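Local coordinates for protein DNA alpha-glucosyltransferase (Enterobacteria phage T4, PDB 1XV5) that is a phage T4 glucosyltransferase of the GT-B clan, built from two parallel-sheet domains, with uridine-5'-diphosphate bound in its pocket, at residues Asn200-Thr206 / Thr230-Glu236; Leu294-Asn298 / Trp323-Gly327; Gly289-Gln293 / Ile361-Ser365. One frame throughout, in Å; residues are numbered along the deposited sequence.

Interaction 1: Asn200-Thr206 / Thr230-Glu236. With UDP (uridine-5'-diphosphate), chain C.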
ATOM      1  N   ASN A 200      -5.880  20.712  -2.090  1.00 14.32           N
ATOM      2  CA  ASN A 200      -5.087  19.879  -1.200  1.00 14.16           C
ATOM      3  C   ASN A 200      -5.821  18.548  -1.155  1.00 14.60           C
ATOM      4  O   ASN A 200      -6.922  18.459  -0.618  1.00 14.89           O
ATOM      5  CB  ASN A 200      -5.011  20.529   0.182  1.00 14.20           C
ATOM      6  CG  ASN A 200      -4.403  21.920   0.126  1.00 14.01           C
ATOM      7  OD1 ASN A 200      -5.098  22.914  -0.108  1.00 16.98           O
ATOM      8  ND2 ASN A 200      -3.097  21.993   0.317  1.00 10.52           N
ATOM      9  N   ARG A 201      -5.202  17.520  -1.726  1.00 12.95           N
ATOM     10  CA  ARG A 201      -5.835  16.211  -1.825  1.00 13.52           C
ATOM     11  C   ARG A 201      -5.150  15.109  -1.026  1.00 12.04           C
ATOM     12  O   ARG A 201      -3.991  14.770  -1.261  1.00 13.20           O
ATOM     13  CB  ARG A 201      -5.916  15.829  -3.310  1.00 11.17           C
ATOM     14  CG  ARG A 201      -6.799  14.627  -3.659  1.00 14.12           C
ATOM     15  CD  ARG A 201      -6.780  14.385  -5.173  1.00 13.51           C
ATOM     16  NE  ARG A 201      -7.201  15.568  -5.929  1.00 13.43           N
ATOM     17  CZ  ARG A 201      -8.465  15.882  -6.210  1.00 15.01           C
ATOM     18  NH1 ARG A 201      -9.460  15.099  -5.813  1.00 11.95           N
ATOM     19  NH2 ARG A 201      -8.739  17.005  -6.864  1.00 15.55           N
ATOM     20  N   TRP A 202      -5.895  14.558  -0.074  1.00 12.15           N
ATOM     21  CA  TRP A 202      -5.434  13.475   0.788  1.00 12.35           C
ATOM     22  C   TRP A 202      -5.988  12.176   0.199  1.00 12.65           C
ATOM     23  O   TRP A 202      -7.126  12.153  -0.272  1.00 12.04           O
ATOM     24  CB  TRP A 202      -6.012  13.680   2.192  1.00 11.96           C
ATOM     25  CG  TRP A 202      -5.638  12.645   3.216  1.00 12.45           C
ATOM     26  CD1 TRP A 202      -4.632  12.730   4.141  1.00 11.00           C
ATOM     27  CD2 TRP A 202      -6.293  11.388   3.450  1.00 11.67           C
ATOM     28  NE1 TRP A 202      -4.623  11.606   4.939  1.00 13.51           N
ATOM     29  CE2 TRP A 202      -5.633  10.768   4.535  1.00 12.94           C
ATOM     30  CE3 TRP A 202      -7.376  10.727   2.848  1.00 11.41           C
ATOM     31  CZ2 TRP A 202      -6.020   9.517   5.033  1.00 15.10           C
ATOM     32  CZ3 TRP A 202      -7.760   9.482   3.344  1.00 11.64           C
ATOM     33  CH2 TRP A 202      -7.084   8.891   4.425  1.00 13.17           C
ATOM     34  N   ILE A 203      -5.192  11.108   0.209  1.00 13.14           N
ATOM     35  CA  ILE A 203      -5.650   9.811  -0.293  1.00 13.02           C
ATOM     36  C   ILE A 203      -5.324   8.703   0.707  1.00 12.88           C
ATOM     37  O   ILE A 203      -4.282   8.731   1.367  1.00 11.23           O
ATOM     38  CB  ILE A 203      -5.014   9.437  -1.664  1.00 12.97           C
ATOM     39  CG1 ILE A 203      -3.490   9.578  -1.603  1.00 13.33           C
ATOM     40  CG2 ILE A 203      -5.612  10.304  -2.767  1.00 14.09           C
ATOM     41  CD1 ILE A 203      -2.772   8.993  -2.831  1.00 11.50           C
ATOM     42  N   GLY A 204      -6.228   7.733   0.818  1.00 11.81           N
ATOM     43  CA  GLY A 204      -6.033   6.623   1.734  1.00 11.52           C
ATOM     44  C   GLY A 204      -7.338   5.879   1.957  1.00 13.48           C
ATOM     45  O   GLY A 204      -8.107   5.673   1.020  1.00 13.61           O
ATOM     46  N   ARG A 205      -7.579   5.461   3.199  1.00 15.06           N
ATOM     47  CA  ARG A 205      -8.812   4.762   3.556  1.00 15.40           C
ATOM     48  C   ARG A 205      -9.137   5.057   5.010  1.00 15.57           C
ATOM     49  O   ARG A 205      -8.330   5.661   5.715  1.00 15.34           O
ATOM     50  CB  ARG A 205      -8.697   3.254   3.306  1.00 15.12           C
ATOM     51  CG  ARG A 205      -7.476   2.578   3.885  1.00 15.70           C
ATOM     52  CD  ARG A 205      -7.355   1.170   3.313  1.00 14.85           C
ATOM     53  NE  ARG A 205      -6.162   0.479   3.788  1.00 15.56           N
ATOM     54  CZ  ARG A 205      -6.033  -0.049   5.001  1.00 16.35           C
ATOM     55  NH1 ARG A 205      -4.905  -0.652   5.342  1.00 14.82           N
ATOM     56  NH2 ARG A 205      -7.034   0.016   5.868  1.00 17.66           N
ATOM     57  N   THR A 206     -10.310   4.630   5.465  1.00 14.03           N
ATOM     58  CA  THR A 206     -10.728   4.944   6.822  1.00 14.36           C
ATOM     59  C   THR A 206     -10.138   4.108   7.953  1.00 15.97           C
ATOM     60  O   THR A 206     -10.812   3.272   8.558  1.00 15.61           O
ATOM     61  CB  THR A 206     -12.271   4.944   6.924  1.00 14.88           C
ATOM     62  OG1 THR A 206     -12.815   5.691   5.826  1.00 15.80           O
ATOM     63  CG2 THR A 206     -12.718   5.611   8.227  1.00 14.57           C
ATOM     64  N   THR A 230      -9.892  21.390   0.383  1.00 12.68           N
ATOM     65  CA  THR A 230      -9.412  20.074   0.763  1.00 13.67           C
ATOM     66  C   THR A 230     -10.342  18.976   0.284  1.00 14.11           C
ATOM     67  O   THR A 230     -11.562  19.061   0.436  1.00 13.64           O
ATOM     68  CB  THR A 230      -9.257  19.948   2.292  1.00 16.23           C
ATOM     69  OG1 THR A 230      -8.187  20.793   2.729  1.00 16.54           O
ATOM     70  CG2 THR A 230      -8.952  18.506   2.687  1.00 14.38           C
ATOM     71  N   VAL A 231      -9.740  17.954  -0.312  1.00 13.89           N
ATOM     72  CA  VAL A 231     -10.455  16.793  -0.811  1.00 14.04           C
ATOM     73  C   VAL A 231      -9.760  15.591  -0.192  1.00 13.44           C
ATOM     74  O   VAL A 231      -8.531  15.563  -0.076  1.00 13.13           O
ATOM     75  CB  VAL A 231     -10.367  16.676  -2.350  1.00 15.05           C
ATOM     76  CG1 VAL A 231     -11.013  15.370  -2.809  1.00 14.76           C
ATOM     77  CG2 VAL A 231     -11.051  17.867  -3.005  1.00 15.12           C
ATOM     78  N   MET A 232     -10.548  14.607   0.224  1.00 14.26           N
ATOM     79  CA  MET A 232     -10.006  13.401   0.822  1.00 13.14           C
ATOM     80  C   MET A 232     -10.662  12.229   0.110  1.00 13.67           C
ATOM     81  O   MET A 232     -11.879  12.049   0.169  1.00 14.11           O
ATOM     82  CB  MET A 232     -10.302  13.393   2.325  1.00 15.55           C
ATOM     83  CG  MET A 232      -9.702  14.607   3.037  1.00 14.10           C
ATOM     84  SD  MET A 232     -10.138  14.757   4.781  1.00 22.22           S
ATOM     85  CE  MET A 232      -9.276  13.391   5.422  1.00 17.10           C
ATOM     86  N   GLU A 233      -9.846  11.439  -0.578  1.00 13.05           N
ATOM     87  CA  GLU A 233     -10.349  10.310  -1.347  1.00 13.10           C
ATOM     88  C   GLU A 233     -10.077   8.946  -0.737  1.00 12.22           C
ATOM     89  O   GLU A 233      -8.991   8.696  -0.222  1.00 13.54           O
ATOM     90  CB  GLU A 233      -9.752  10.330  -2.761  1.00 14.60           C
ATOM     91  CG  GLU A 233     -10.102  11.550  -3.607  1.00 15.12           C
ATOM     92  CD  GLU A 233      -9.659  11.397  -5.057  1.00 14.33           C
ATOM     93  OE1 GLU A 233      -9.669  10.259  -5.558  1.00 13.98           O
ATOM     94  OE2 GLU A 233      -9.316  12.412  -5.700  1.00 15.23           O
ATOM     95  N   GLY A 234     -11.073   8.067  -0.811  1.00 11.61           N
ATOM     96  CA  GLY A 234     -10.908   6.714  -0.309  1.00 12.33           C
ATOM     97  C   GLY A 234     -11.499   6.369   1.047  1.00 12.49           C
ATOM     98  O   GLY A 234     -11.394   5.226   1.485  1.00 13.14           O
ATOM     99  N   LEU A 235     -12.129   7.332   1.708  1.00 12.85           N
ATOM    100  CA  LEU A 235     -12.706   7.077   3.027  1.00 13.33           C
ATOM    101  C   LEU A 235     -14.047   6.355   2.962  1.00 13.57           C
ATOM    102  O   LEU A 235     -15.091   6.977   2.769  1.00 13.98           O
ATOM    103  CB  LEU A 235     -12.871   8.392   3.796  1.00 12.14           C
ATOM    104  CG  LEU A 235     -11.596   9.162   4.156  1.00 13.34           C
ATOM    105  CD1 LEU A 235     -11.974  10.421   4.922  1.00 15.01           C
ATOM    106  CD2 LEU A 235     -10.665   8.289   4.990  1.00 12.90           C
ATOM    107  N   GLU A 236     -14.005   5.036   3.131  1.00 14.06           N
ATOM    108  CA  GLU A 236     -15.207   4.218   3.091  1.00 12.15           C
ATOM    109  C   GLU A 236     -15.987   4.354   4.395  1.00 14.35           C
ATOM    110  O   GLU A 236     -15.418   4.681   5.439  1.00 12.99           O
ATOM    111  CB  GLU A 236     -14.840   2.744   2.876  1.00 14.34           C
ATOM    112  CG  GLU A 236     -14.368   1.986   4.136  1.00 13.94           C
ATOM    113  CD  GLU A 236     -12.926   2.277   4.545  1.00 16.49           C
ATOM    114  OE1 GLU A 236     -12.468   1.676   5.538  1.00 19.09           O
ATOM    115  OE2 GLU A 236     -12.248   3.093   3.886  1.00 14.92           O
TER
HETATM  116  N1  UDP C1402      -6.510   2.706  -3.661  1.00 14.65           N
HETATM  117  C2  UDP C1402      -7.406   2.826  -4.705  1.00 15.39           C
HETATM  118  N3  UDP C1402      -8.677   3.187  -4.336  1.00 15.20           N
HETATM  119  C4  UDP C1402      -9.128   3.443  -3.055  1.00 15.59           C
HETATM  120  C5  UDP C1402      -8.136   3.308  -2.033  1.00 15.10           C
HETATM  121  C6  UDP C1402      -6.891   2.950  -2.364  1.00 15.14           C
HETATM  122  O2  UDP C1402      -7.093   2.636  -5.869  1.00 17.04           O
HETATM  123  O4  UDP C1402     -10.304   3.760  -2.879  1.00 15.42           O
HETATM  124  C1' UDP C1402      -5.139   2.299  -3.988  1.00 15.00           C
HETATM  125  C2' UDP C1402      -4.062   3.301  -3.587  1.00 14.74           C
HETATM  126  O2' UDP C1402      -3.955   4.341  -4.535  1.00 16.48           O
HETATM  127  C3' UDP C1402      -2.851   2.379  -3.527  1.00 15.37           C
HETATM  128  C4' UDP C1402      -3.444   1.134  -2.871  1.00 15.24           C
HETATM  129  O4' UDP C1402      -4.845   1.130  -3.255  1.00 15.06           O
HETATM  130  O3' UDP C1402      -2.423   2.074  -4.854  1.00 14.08           O
HETATM  131  C5' UDP C1402      -3.337   1.093  -1.359  1.00 11.90           C
HETATM  132  O5' UDP C1402      -2.018   0.716  -0.980  1.00 14.32           O
HETATM  133  PA  UDP C1402      -1.210   1.449   0.184  1.00 13.76           P
HETATM  134  O1A UDP C1402       0.094   0.758   0.253  1.00 13.92           O
HETATM  135  O2A UDP C1402      -1.242   2.915  -0.061  1.00 15.24           O
HETATM  136  O3A UDP C1402      -2.061   1.174   1.554  1.00 14.14           O
HETATM  137  PB  UDP C1402      -2.973  -0.099   2.038  1.00 15.09           P
HETATM  138  O1B UDP C1402      -2.788  -0.220   3.507  1.00 14.27           O
HETATM  139  O2B UDP C1402      -4.337   0.088   1.496  1.00 17.29           O
HETATM  140  O3B UDP C1402      -2.305  -1.357   1.336  1.00 16.48           O
HETATM  141  O   HOH W   1      -9.811   1.033   6.127  1.00 18.02           O
HETATM  142  O   HOH W   2     -12.882   1.766   8.251  1.00 21.03           O
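R201 and E233 form a salt bridge, NH1 standing 2.7 Å from OE2 and meeting the anti lone pair of that oxygen. NH1 alone meets OE2, along a bent line, with the guanidinium and carboxylate planes 82° apart. A bend at chi3 (-57°) turns the guanidinium over the CB of V231; S288 holds R201 NE, and R284 takes the other oxygen of E233.

Where the strands end, E236 grips T206 twice. T206 N donates almost straight (173°) to E236 OE2 at 2.9 Å, and T206 OG1 donates to E236 O at 2.8 Å, in the carbonyl plane. E236 OE2 also pairs with R47, which is itself bonded to UDP. R205 sends NE to UDP O2B (3.0 Å) and NH1 to UDP O1B (2.8 Å), while a water joins its NH2 to E236 OE1.

Behind these groups run the parallel strands of a beta-alpha-beta unit, joined by four backbone bonds from V231 N to N200 O through G204 N to E233 O. On the sheet face opposite R201 and E233, W202 receives M232 CE over one side of its indole, and L235 CD2 lies 3.5 Å from its CZ3.

Strand pairing thus sets the backbone while E236 holds the loop, so the carboxylate of E236 may offset part of the positive charge of R205 and R47 beside the diphosphate.

Interaction 2: Leu294-Asn298 / Trp323-Gly327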
ATOM      1  N   LEU A 294      -0.628  11.039   5.231  1.00 11.36           N
ATOM      2  CA  LEU A 294      -0.238  11.229   6.616  1.00 11.80           C
ATOM      3  C   LEU A 294      -0.178   9.983   7.489  1.00 13.59           C
ATOM      4  O   LEU A 294      -0.454  10.048   8.690  1.00 13.56           O
ATOM      5  CB  LEU A 294      -1.167  12.274   7.242  1.00 11.56           C
ATOM      6  CG  LEU A 294      -1.270  13.581   6.446  1.00 11.30           C
ATOM      7  CD1 LEU A 294      -2.287  14.509   7.104  1.00 12.65           C
ATOM      8  CD2 LEU A 294       0.101  14.253   6.359  1.00 12.39           C
ATOM      9  N   SER A 295       0.196   8.854   6.900  1.00 12.24           N
ATOM     10  CA  SER A 295       0.306   7.626   7.677  1.00 13.13           C
ATOM     11  C   SER A 295       1.332   7.840   8.786  1.00 12.64           C
ATOM     12  O   SER A 295       2.394   8.430   8.571  1.00 12.25           O
ATOM     13  CB  SER A 295       0.713   6.454   6.784  1.00 12.25           C
ATOM     14  OG  SER A 295      -0.382   6.071   5.970  1.00 12.61           O
ATOM     15  N   LYS A 296       0.998   7.349   9.973  1.00 12.91           N
ATOM     16  CA  LYS A 296       1.840   7.525  11.151  1.00 14.49           C
ATOM     17  C   LYS A 296       2.012   6.240  11.952  1.00 14.78           C
ATOM     18  O   LYS A 296       1.788   6.218  13.169  1.00 14.75           O
ATOM     19  CB  LYS A 296       1.213   8.605  12.031  1.00 16.66           C
ATOM     20  CG  LYS A 296      -0.271   8.349  12.316  1.00 16.66           C
ATOM     21  CD  LYS A 296      -1.039   9.641  12.527  1.00 22.85           C
ATOM     22  CE  LYS A 296      -0.550  10.384  13.753  1.00 26.81           C
ATOM     23  NZ  LYS A 296      -1.260  11.677  13.923  1.00 33.99           N
ATOM     24  N   LEU A 297       2.412   5.172  11.270  1.00 13.70           N
ATOM     25  CA  LEU A 297       2.623   3.890  11.928  1.00 14.69           C
ATOM     26  C   LEU A 297       3.681   4.004  13.015  1.00 15.10           C
ATOM     27  O   LEU A 297       4.601   4.819  12.921  1.00 15.71           O
ATOM     28  CB  LEU A 297       3.083   2.834  10.916  1.00 13.20           C
ATOM     29  CG  LEU A 297       2.053   2.308   9.918  1.00 15.23           C
ATOM     30  CD1 LEU A 297       2.761   1.470   8.865  1.00 16.97           C
ATOM     31  CD2 LEU A 297       0.993   1.484  10.648  1.00 17.04           C
ATOM     32  N   ASN A 298       3.547   3.184  14.049  1.00 15.56           N
ATOM     33  CA  ASN A 298       4.533   3.187  15.115  1.00 17.11           C
ATOM     34  C   ASN A 298       5.860   2.753  14.494  1.00 17.69           C
ATOM     35  O   ASN A 298       5.887   1.968  13.544  1.00 15.55           O
ATOM     36  CB  ASN A 298       4.135   2.213  16.223  1.00 18.95           C
ATOM     37  CG  ASN A 298       5.155   2.162  17.345  1.00 21.50           C
ATOM     38  OD1 ASN A 298       6.230   1.578  17.198  1.00 19.05           O
ATOM     39  ND2 ASN A 298       4.827   2.788  18.471  1.00 21.64           N
ATOM     40  N   TRP A 323       3.862  12.566   6.621  1.00 13.27           N
ATOM     41  CA  TRP A 323       3.947  12.683   8.077  1.00 11.82           C
ATOM     42  C   TRP A 323       5.424  12.688   8.474  1.00 13.24           C
ATOM     43  O   TRP A 323       6.159  11.749   8.172  1.00 13.39           O
ATOM     44  CB  TRP A 323       3.222  11.501   8.733  1.00 12.84           C
ATOM     45  CG  TRP A 323       3.101  11.591  10.224  1.00 13.35           C
ATOM     46  CD1 TRP A 323       3.794  10.869  11.149  1.00 14.61           C
ATOM     47  CD2 TRP A 323       2.218  12.444  10.959  1.00 14.78           C
ATOM     48  NE1 TRP A 323       3.396  11.216  12.420  1.00 14.81           N
ATOM     49  CE2 TRP A 323       2.429  12.180  12.332  1.00 15.50           C
ATOM     50  CE3 TRP A 323       1.265  13.406  10.593  1.00 14.83           C
ATOM     51  CZ2 TRP A 323       1.722  12.845  13.342  1.00 16.36           C
ATOM     52  CZ3 TRP A 323       0.560  14.067  11.597  1.00 16.47           C
ATOM     53  CH2 TRP A 323       0.794  13.780  12.957  1.00 15.35           C
ATOM     54  N   LYS A 324       5.851  13.747   9.154  1.00 13.49           N
ATOM     55  CA  LYS A 324       7.246  13.887   9.569  1.00 14.53           C
ATOM     56  C   LYS A 324       7.872  12.675  10.260  1.00 14.39           C
ATOM     57  O   LYS A 324       8.918  12.184   9.825  1.00 14.36           O
ATOM     58  CB  LYS A 324       7.396  15.114  10.473  1.00 15.71           C
ATOM     59  CG  LYS A 324       8.840  15.440  10.842  1.00 20.65           C
ATOM     60  CD  LYS A 324       8.913  16.649  11.768  1.00 25.05           C
ATOM     61  CE  LYS A 324      10.356  17.049  12.036  1.00 29.29           C
ATOM     62  NZ  LYS A 324      10.459  18.180  12.998  1.00 34.22           N
ATOM     63  N   SER A 325       7.248  12.190  11.332  1.00 14.32           N
ATOM     64  CA  SER A 325       7.812  11.058  12.063  1.00 15.73           C
ATOM     65  C   SER A 325       7.987   9.818  11.198  1.00 15.36           C
ATOM     66  O   SER A 325       8.880   9.013  11.448  1.00 14.56           O
ATOM     67  CB  SER A 325       6.963  10.717  13.295  1.00 18.25           C
ATOM     68  OG  SER A 325       5.778  10.028  12.940  1.00 25.75           O
ATOM     69  N   THR A 326       7.144   9.657  10.183  1.00 13.85           N
ATOM     70  CA  THR A 326       7.269   8.501   9.303  1.00 13.76           C
ATOM     71  C   THR A 326       8.556   8.644   8.491  1.00 13.83           C
ATOM     72  O   THR A 326       9.297   7.671   8.296  1.00 13.97           O
ATOM     73  CB  THR A 326       6.046   8.376   8.374  1.00 13.34           C
ATOM     74  OG1 THR A 326       4.896   8.029   9.158  1.00 15.42           O
ATOM     75  CG2 THR A 326       6.273   7.297   7.330  1.00 15.21           C
ATOM     76  N   GLY A 327       8.835   9.861   8.036  1.00 12.90           N
ATOM     77  CA  GLY A 327      10.054  10.090   7.278  1.00 14.58           C
ATOM     78  C   GLY A 327      11.274   9.890   8.163  1.00 14.53           C
ATOM     79  O   GLY A 327      12.315   9.415   7.708  1.00 14.12           O
TER
HETATM   80  O   HOH W   3       3.186   9.643   5.956  1.00 13.86           O
HETATM   81  O   HOH W   4       3.598   5.344   8.718  1.00 15.38           O
HETATM   82  O   HOH W   5       5.529   7.243  11.973  1.00 16.00           O
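K296 crosses one face of the W323 indole obliquely. K296 CB sits over the five-membered ring of W323, 3.6 Å from the centroid and 19° off the normal, a CH-pi contact. With CG placed between the backbone N and the carbonyl carbon, CG and CD arch off the ring, and a bend at chi3 (-64°) brings CE back over the six-membered ring. There K296 CE is offset toward the rim, 3.4 Å from W323 CZ2. At the tip, K296 NZ ends 3.1 Å from W323 CH2. CB, CE and NZ therefore make the lysine's contact with the indole.

The backbone just before K296 supplies the polar half of the contact. T326 OG1 donates to S295 O at 2.6 Å, approaching 30° out of the carbonyl plane, and S295 O also lies 3.2 Å from W323 CB. The same hydroxyl accepts from two waters, one bound to L297 N and the other to L297 O, which extends the link along the loop. Three bonds therefore hold T326 OG1.

W323 ends strand 319-323 and is also the N-cap of helix 324-329, whereas 294-298 is the loop leaving the neighbouring strand 288-293. Q214 of helix 212-223 packs on both L294 and W323, F349 of strand 347-349 touches L294, and E307 bonds S295 OG ahead of helix 308-316.

Interaction 3: Gly289-Gln293 / Ile361-Ser365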
ATOM      1  N   GLY A 289      -2.475  20.892  -6.381  1.00 13.11           N
ATOM      2  CA  GLY A 289      -1.263  21.512  -5.881  1.00 13.16           C
ATOM      3  C   GLY A 289      -0.487  20.680  -4.880  1.00 13.33           C
ATOM      4  O   GLY A 289       0.730  20.509  -5.004  1.00 13.06           O
ATOM      5  N   PHE A 290      -1.189  20.149  -3.884  1.00 12.08           N
ATOM      6  CA  PHE A 290      -0.530  19.366  -2.855  1.00 12.88           C
ATOM      7  C   PHE A 290      -1.264  18.086  -2.507  1.00 12.58           C
ATOM      8  O   PHE A 290      -2.484  18.079  -2.343  1.00 13.20           O
ATOM      9  CB  PHE A 290      -0.342  20.236  -1.605  1.00 13.52           C
ATOM     10  CG  PHE A 290       0.389  21.511  -1.885  1.00 11.27           C
ATOM     11  CD1 PHE A 290      -0.287  22.625  -2.377  1.00 13.53           C
ATOM     12  CD2 PHE A 290       1.773  21.566  -1.765  1.00 12.68           C
ATOM     13  CE1 PHE A 290       0.412  23.774  -2.759  1.00 14.96           C
ATOM     14  CE2 PHE A 290       2.478  22.709  -2.144  1.00 13.65           C
ATOM     15  CZ  PHE A 290       1.795  23.812  -2.642  1.00 14.48           C
ATOM     16  N   GLY A 291      -0.496  17.002  -2.427  1.00 13.69           N
ATOM     17  CA  GLY A 291      -1.041  15.700  -2.090  1.00 12.82           C
ATOM     18  C   GLY A 291      -0.611  15.351  -0.679  1.00 12.74           C
ATOM     19  O   GLY A 291       0.526  15.619  -0.283  1.00 12.41           O
ATOM     20  N   TYR A 292      -1.513  14.733   0.075  1.00 11.12           N
ATOM     21  CA  TYR A 292      -1.233  14.379   1.455  1.00 10.30           C
ATOM     22  C   TYR A 292      -1.323  12.890   1.735  1.00 10.96           C
ATOM     23  O   TYR A 292      -2.265  12.220   1.324  1.00 12.23           O
ATOM     24  CB  TYR A 292      -2.209  15.104   2.382  1.00 10.53           C
ATOM     25  CG  TYR A 292      -2.092  16.608   2.346  1.00 11.76           C
ATOM     26  CD1 TYR A 292      -1.626  17.314   3.455  1.00 14.42           C
ATOM     27  CD2 TYR A 292      -2.443  17.328   1.205  1.00 13.70           C
ATOM     28  CE1 TYR A 292      -1.513  18.706   3.430  1.00 13.73           C
ATOM     29  CE2 TYR A 292      -2.334  18.719   1.167  1.00 13.11           C
ATOM     30  CZ  TYR A 292      -1.869  19.399   2.283  1.00 15.44           C
ATOM     31  OH  TYR A 292      -1.757  20.773   2.251  1.00 14.69           O
ATOM     32  N   GLN A 293      -0.325  12.386   2.449  1.00 11.77           N
ATOM     33  CA  GLN A 293      -0.280  10.985   2.845  1.00 12.59           C
ATOM     34  C   GLN A 293       0.268  11.111   4.252  1.00 12.71           C
ATOM     35  O   GLN A 293       1.469  11.294   4.451  1.00 12.64           O
ATOM     36  CB  GLN A 293       0.674  10.203   1.942  1.00 12.62           C
ATOM     37  CG  GLN A 293       0.305   8.733   1.811  1.00 12.86           C
ATOM     38  CD  GLN A 293       0.647   7.925   3.046  1.00 12.53           C
ATOM     39  OE1 GLN A 293       0.855   8.472   4.127  1.00 12.70           O
ATOM     40  NE2 GLN A 293       0.701   6.610   2.890  1.00 12.17           N
ATOM     41  N   ILE A 361       4.069  25.396   2.139  1.00 15.86           N
ATOM     42  CA  ILE A 361       3.068  25.172   1.106  1.00 15.91           C
ATOM     43  C   ILE A 361       2.768  26.486   0.385  1.00 17.28           C
ATOM     44  O   ILE A 361       2.674  26.528  -0.841  1.00 15.07           O
ATOM     45  CB  ILE A 361       1.771  24.600   1.723  1.00 15.43           C
ATOM     46  CG1 ILE A 361       2.023  23.163   2.186  1.00 14.19           C
ATOM     47  CG2 ILE A 361       0.630  24.662   0.715  1.00 16.65           C
ATOM     48  CD1 ILE A 361       0.856  22.538   2.946  1.00 15.03           C
ATOM     49  N   LYS A 362       2.622  27.565   1.145  1.00 17.64           N
ATOM     50  CA  LYS A 362       2.351  28.856   0.534  1.00 18.51           C
ATOM     51  C   LYS A 362       3.536  29.302  -0.321  1.00 19.26           C
ATOM     52  O   LYS A 362       3.358  29.939  -1.360  1.00 18.33           O
ATOM     53  CB  LYS A 362       2.046  29.903   1.609  1.00 19.23           C
ATOM     54  CG  LYS A 362       0.703  29.693   2.300  1.00 21.55           C
ATOM     55  CD  LYS A 362       0.323  30.876   3.186  1.00 22.32           C
ATOM     56  CE  LYS A 362       1.282  31.043   4.352  1.00 24.63           C
ATOM     57  NZ  LYS A 362       0.950  32.259   5.148  1.00 26.62           N
ATOM     58  N   GLU A 363       4.745  28.962   0.116  1.00 17.98           N
ATOM     59  CA  GLU A 363       5.940  29.331  -0.630  1.00 18.39           C
ATOM     60  C   GLU A 363       5.955  28.657  -2.003  1.00 16.83           C
ATOM     61  O   GLU A 363       6.173  29.312  -3.020  1.00 16.52           O
ATOM     62  CB  GLU A 363       7.195  28.951   0.165  1.00 20.75           C
ATOM     63  CG  GLU A 363       8.498  29.133  -0.596  1.00 27.32           C
ATOM     64  CD  GLU A 363       9.717  28.950   0.287  1.00 30.71           C
ATOM     65  OE1 GLU A 363       9.682  28.068   1.172  1.00 30.75           O
ATOM     66  OE2 GLU A 363      10.712  29.685   0.091  1.00 32.83           O
ATOM     67  N   LEU A 364       5.709  27.351  -2.042  1.00 14.71           N
ATOM     68  CA  LEU A 364       5.703  26.652  -3.322  1.00 15.46           C
ATOM     69  C   LEU A 364       4.517  27.075  -4.185  1.00 15.21           C
ATOM     70  O   LEU A 364       4.617  27.121  -5.407  1.00 16.17           O
ATOM     71  CB  LEU A 364       5.682  25.128  -3.113  1.00 16.22           C
ATOM     72  CG  LEU A 364       7.040  24.456  -2.884  1.00 17.89           C
ATOM     73  CD1 LEU A 364       7.681  24.988  -1.616  1.00 20.02           C
ATOM     74  CD2 LEU A 364       6.859  22.945  -2.795  1.00 19.46           C
ATOM     75  N   SER A 365       3.400  27.393  -3.541  1.00 16.65           N
ATOM     76  CA  SER A 365       2.195  27.807  -4.252  1.00 17.47           C
ATOM     77  C   SER A 365       2.381  29.111  -5.016  1.00 19.26           C
ATOM     78  O   SER A 365       1.742  29.332  -6.046  1.00 19.06           O
ATOM     79  CB  SER A 365       1.031  27.988  -3.271  1.00 18.84           C
ATOM     80  OG  SER A 365       0.665  26.769  -2.647  1.00 19.94           O
TER
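The contact of F290 and Y292 with I361 is apolar packing of a strand against a helix, in the Rossmann-like domain of the GT-B fold that carries the parallel sheet with strands 199-203 and 288-293. Helix 354-365 packs beside strand 288-293, contacting F290 and Y292, and runs in roughly the reverse direction, the two short axes 11.6 Å apart at 149°. That spacing is filled by side chains, and no hydrogen bond crosses the interface.

I361 divides its two branches between the aromatic residues. CG2 sits over the centre of the F290 ring, 3.6 Å from the centroid and 13° off the normal, a textbook CH-pi approach. The other branch, extended at chi2 (174°), carries CD1 to the phenol of Y292, 3.2 Å from OH. The two side chains come from opposite directions, and the methyl stands obliquely to the tyrosine ring. L364 adds a methylene at the rim of F290, its CB 4.1 Å from CE2.

Neighbouring elements complete the cluster. F218 of helix 212-223 touches both Y292 and I361, while I319 of the adjacent strand 319-323 packs on F290 and L364.

I361 O and the S365 hydroxyl bond to each other within the helix. I361 O accepts from S365 N at 2.9 Å and from S365 OG at 2.7 Å, on opposite faces of the carbonyl plane, and the hydroxyl oxygen held in this way comes near the plane of the F290 ring at its edge, 3.0 Å from CE1.

All three contacts are buried, yet they sample different levels of one parallel-sheet domain. Interaction 1 pairs neighbouring strands and reaches the UDP pocket, so it combines backbone bonding with a salt bridge. Interaction 3 uses strand 288-293 and interaction 2 the loop that follows it, adjoining in sequence, but they meet helices at different places: interaction 2 relies on a hydroxyl, waters and a lysine laid across an indole, interaction 3 on hydrocarbon against aromatic rings. Interactions 1 and 3 share the sheet directly, since R201 N and O probably bond to F290 O and Y292 N. Interactions 1 and 2 merely touch, where W202 packs near L294.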